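Local coordinates for AGR_L_2016p (Agrobacterium tumefaciens, PDB 2GVH), which hydrolyses acyl-CoA thioesters, as an acyl-CoA hydrolase whose chain carries two stretches of the thioesterase superfamily, at the interface of chains A and B. Numbering follows the deposited sequence. Chains: chain A/B, AGR_L_2016p.

Contact 1: the interface of chains A and B. Residues chain A 36-39; chain B 40-41.
A:Asp39 and B:Asn41 both hold CG anti to the backbone N (chi1 -177° for the aspartate), and the two extended side chains meet across the interface with carboxylate and amide planes 15° from parallel. The carboxylate oxygen OD2 of A:Asp39 lies over the face of the B:Asn41 amide, 3.5 Å from its nitrogen ND2, an arrangement of packing rather than pairing in the plane. Alongside, CG of A:Asp39 rests 3.5 Å from the B:Asn41 methylene CB. The other branch of the amide turns to the aromatic residue: OD1 of B:Asn41 comes within 3.4 Å of ring carbon CD2 of A:Phe36, with ring and amide planes roughly midway between parallel and perpendicular. The amide is thus met on two sides, a carboxylate over its face and the phenyl ring beyond its oxygen.

One residue earlier, B:Thr40 supplies the polar link. Chi1 of 56° tucks OG1 between its own backbone N and C, pointing the hydroxyl at the turn, where it donates a 2.9 Å hydrogen bond to the backbone oxygen O of A:Pro37. The donor is moderately tilted from the carbonyl plane. A:Pro37 and A:Gly38 have the backbone torsions of a type II turn, the glycine with positive phi, which directs the proline carbonyl towards chain B. Across the base of the turn, O of A:Phe36 and N of A:Asp39 are 3.1 Å apart. A turn of chain A here meets the N-terminal end of helix 40-46 of chain B, and the patch may help seat the subunits if the deposited interface is the biological one. The methyl CG2 of B:Thr40 follows at 3.9 Å from the same oxygen, O of A:Pro37.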
loop_
_atom_site.group_PDB
_atom_site.type_symbol
_atom_site.label_atom_id
_atom_site.label_comp_id
_atom_site.label_asym_id
_atom_site.label_seq_id
_atom_site.Cartn_x
_atom_site.Cartn_y
_atom_site.Cartn_z
ATOM N N PHE A 36 8.484 -13.456 -3.255
ATOM C CA PHE A 36 8.844 -14.071 -4.534
ATOM C C PHE A 36 10.349 -14.066 -4.823
ATOM O O PHE A 36 11.060 -13.161 -4.360
ATOM C CB PHE A 36 8.099 -13.384 -5.680
ATOM C CG PHE A 36 6.666 -13.774 -5.781
ATOM C CD1 PHE A 36 6.288 -14.867 -6.544
ATOM C CD2 PHE A 36 5.689 -13.058 -5.098
ATOM C CE1 PHE A 36 4.945 -15.243 -6.640
ATOM C CE2 PHE A 36 4.345 -13.422 -5.180
ATOM C CZ PHE A 36 3.971 -14.519 -5.956
ATOM N N PRO A 37 10.834 -15.060 -5.608
ATOM C CA PRO A 37 12.253 -15.097 -5.979
ATOM C C PRO A 37 12.631 -13.816 -6.702
ATOM O O PRO A 37 11.922 -13.386 -7.623
ATOM C CB PRO A 37 12.341 -16.281 -6.942
ATOM C CG PRO A 37 11.193 -17.135 -6.594
ATOM C CD PRO A 37 10.094 -16.190 -6.195
ATOM N N GLY A 38 13.717 -13.191 -6.264
ATOM C CA GLY A 38 14.193 -11.983 -6.905
ATOM C C GLY A 38 13.564 -10.681 -6.433
ATOM O O GLY A 38 14.015 -9.615 -6.850
ATOM N N ASP A 39 12.531 -10.733 -5.588
ATOM C CA ASP A 39 11.960 -9.489 -5.042
ATOM C C ASP A 39 12.798 -8.957 -3.860
ATOM O O ASP A 39 12.484 -9.221 -2.695
ATOM C CB ASP A 39 10.477 -9.655 -4.678
ATOM C CG ASP A 39 9.839 -8.361 -4.183
ATOM O OD1 ASP A 39 10.397 -7.263 -4.389
ATOM O OD2 ASP A 39 8.760 -8.448 -3.572
ATOM N N THR B 40 9.423 -9.029 -10.391
ATOM C CA THR B 40 8.840 -10.374 -10.269
ATOM C C THR B 40 7.656 -10.445 -9.294
ATOM O O THR B 40 6.781 -11.298 -9.439
ATOM C CB THR B 40 9.889 -11.461 -9.878
ATOM O OG1 THR B 40 10.544 -11.088 -8.658
ATOM C CG2 THR B 40 10.926 -11.676 -11.000
ATOM N N ASN B 41 7.632 -9.556 -8.304
ATOM C CA ASN B 41 6.545 -9.525 -7.310
ATOM C C ASN B 41 5.228 -9.015 -7.907
ATOM O O ASN B 41 4.175 -9.663 -7.793
ATOM C CB ASN B 41 6.947 -8.674 -6.087
ATOM C CG ASN B 41 5.871 -8.659 -5.000
ATOM O OD1 ASN B 41 5.349 -9.714 -4.609
ATOM N ND2 ASN B 41 5.534 -7.460 -4.512
#

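Contact 2: the interface of chains A and B. Residues chain A 180, 183-184, 187, 204, 207; chain B 49-50, 52-53, 76.
A:Ile183 and B:Leu52 meet branch to branch at the middle of a helix-to-helix contact, methyl CG2 of the isoleucine 3.6 Å from CD1 of the leucine, with the two side chains crossing at about a right angle. On either side of this pair small residues let the backbones of helix 179-198 of chain A and helix 49-67 of chain B draw together, running antiparallel. At one end CA of A:Gly180 is 3.8 Å from CA of B:Ala53, whose methyl CB faces the glycine carbonyl. At the other, the methyl CB of A:Ala184 touches the backbone oxygen O of B:Gly49 at 3.4 Å. A:Thr187 continues the line, its CG2 methyl 3.9 Å from CA of B:Gly49.

A:Ile183 spans two neighbours through its branches. Its CG2 is anti to the backbone N and faces B:Leu52, while CG1 lies beside the N (A:Ile183 chi1 -74°). CG1 carries CD1 of A:Ile183 to 4.0 Å from the sulphur SG of B:Cys76 on strand 71-76. The A:Thr187 hydroxyl OG1 turns back to its own helix and donates to O of A:Ile183 at 2.9 Å, from well above the carbonyl plane. That bond helps to hold the side-chain rotation and gives the hydroxyl a partner in a contact where no polar pair bonds across. Further out, on strand 201-207 of chain A, CD2 of A:Leu204 is 4.3 Å from CD1 of B:Leu52, and OG of A:Ser207 borders the same methyl at a similar distance; both are peripheral.

The patch is a chiefly apolar seam between the long helices of two hotdog-fold thioesterase units, and may hold subunits together if this interface is biological.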
loop_
_atom_site.group_PDB
_atom_site.type_symbol
_atom_site.label_atom_id
_atom_site.label_comp_id
_atom_site.label_asym_id
_atom_site.label_seq_id
_atom_site.Cartn_x
_atom_site.Cartn_y
_atom_site.Cartn_z
ATOM N N GLY A 180 -13.191 -8.167 -5.260
ATOM C CA GLY A 180 -11.942 -8.469 -5.957
ATOM C C GLY A 180 -10.836 -8.718 -4.944
ATOM O O GLY A 180 -9.979 -9.579 -5.129
ATOM N N ILE A 183 -11.251 -11.972 -3.485
ATOM C CA ILE A 183 -10.846 -13.022 -4.386
ATOM C C ILE A 183 -9.331 -13.162 -4.367
ATOM O O ILE A 183 -8.787 -14.255 -4.320
ATOM C CB ILE A 183 -11.310 -12.750 -5.778
ATOM C CG1 ILE A 183 -12.811 -13.000 -5.884
ATOM C CG2 ILE A 183 -10.601 -13.680 -6.716
ATOM C CD1 ILE A 183 -13.442 -12.417 -7.145
ATOM N N ALA A 184 -8.645 -12.034 -4.389
ATOM C CA ALA A 184 -7.213 -12.045 -4.406
ATOM C C ALA A 184 -6.636 -12.737 -3.192
ATOM O O ALA A 184 -5.578 -13.393 -3.296
ATOM C CB ALA A 184 -6.692 -10.623 -4.502
ATOM N N THR A 187 -6.937 -16.434 -3.709
ATOM C CA THR A 187 -5.953 -16.843 -4.677
ATOM C C THR A 187 -4.635 -17.004 -3.974
ATOM O O THR A 187 -3.956 -17.996 -4.180
ATOM C CB THR A 187 -5.861 -15.819 -5.850
ATOM O OG1 THR A 187 -7.173 -15.589 -6.380
ATOM C CG2 THR A 187 -5.000 -16.357 -6.963
ATOM N N LEU A 204 -1.289 -19.150 -11.443
ATOM C CA LEU A 204 -2.724 -19.292 -11.616
ATOM C C LEU A 204 -3.031 -19.536 -13.095
ATOM O O LEU A 204 -2.526 -18.796 -13.916
ATOM C CB LEU A 204 -3.394 -17.999 -11.185
ATOM C CG LEU A 204 -4.891 -17.900 -11.459
ATOM C CD1 LEU A 204 -5.627 -18.851 -10.567
ATOM C CD2 LEU A 204 -5.354 -16.485 -11.193
ATOM N N SER A 207 -9.716 -19.645 -12.639
ATOM C CA SER A 207 -10.588 -19.709 -11.478
ATOM C C SER A 207 -12.011 -19.949 -11.926
ATOM O O SER A 207 -12.429 -19.447 -12.945
ATOM C CB SER A 207 -10.537 -18.411 -10.698
ATOM O OG SER A 207 -11.164 -17.385 -11.430
ATOM N N GLY B 49 -3.628 -13.036 -8.456
ATOM C CA GLY B 49 -4.781 -12.560 -7.695
ATOM C C GLY B 49 -5.021 -11.071 -7.827
ATOM O O GLY B 49 -6.170 -10.618 -7.891
ATOM N N THR B 50 -3.942 -10.304 -7.884
ATOM C CA THR B 50 -4.091 -8.890 -7.987
ATOM C C THR B 50 -4.742 -8.554 -9.303
ATOM O O THR B 50 -5.648 -7.671 -9.356
ATOM C CB THR B 50 -2.766 -8.165 -7.820
ATOM O OG1 THR B 50 -2.224 -8.504 -6.537
ATOM C CG2 THR B 50 -2.960 -6.671 -7.855
ATOM N N LEU B 52 -6.850 -10.222 -10.673
ATOM C CA LEU B 52 -8.264 -10.444 -10.411
ATOM C C LEU B 52 -8.884 -9.249 -9.729
ATOM O O LEU B 52 -9.889 -8.730 -10.197
ATOM C CB LEU B 52 -8.482 -11.699 -9.582
ATOM C CG LEU B 52 -8.579 -12.905 -10.491
ATOM C CD1 LEU B 52 -8.628 -14.182 -9.698
ATOM C CD2 LEU B 52 -9.792 -12.777 -11.372
ATOM N N ALA B 53 -8.283 -8.818 -8.627
ATOM C CA ALA B 53 -8.760 -7.645 -7.887
ATOM C C ALA B 53 -9.011 -6.404 -8.770
ATOM O O ALA B 53 -10.008 -5.716 -8.618
ATOM C CB ALA B 53 -7.769 -7.328 -6.743
ATOM N N CYS B 76 -18.752 -13.811 -9.624
ATOM C CA CYS B 76 -17.685 -13.686 -10.585
ATOM C C CYS B 76 -17.640 -14.962 -11.442
ATOM O O CYS B 76 -17.428 -16.039 -10.919
ATOM C CB CYS B 76 -16.419 -13.550 -9.775
ATOM S SG CYS B 76 -14.965 -13.384 -10.707
#

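The C-alpha centres of contact 1 and contact 2 lie about 19 Å apart along one A-B interface, and they share no residue. Chain B ties them together: helix 40-46, whose first turn takes part in contact 1, is followed almost at once by helix 49-67 of contact 2. Chain A instead contributes the loop after strand 29-35 to contact 1 and elements of its second thioesterase stretch to contact 2. The chains therefore use different parts of themselves, in keeping with an interface that is not an exact two-fold. A hydrogen-bonded turn contact and an apolar helix seam could together fix subunit orientation, if the three-chain assembly is the biological one.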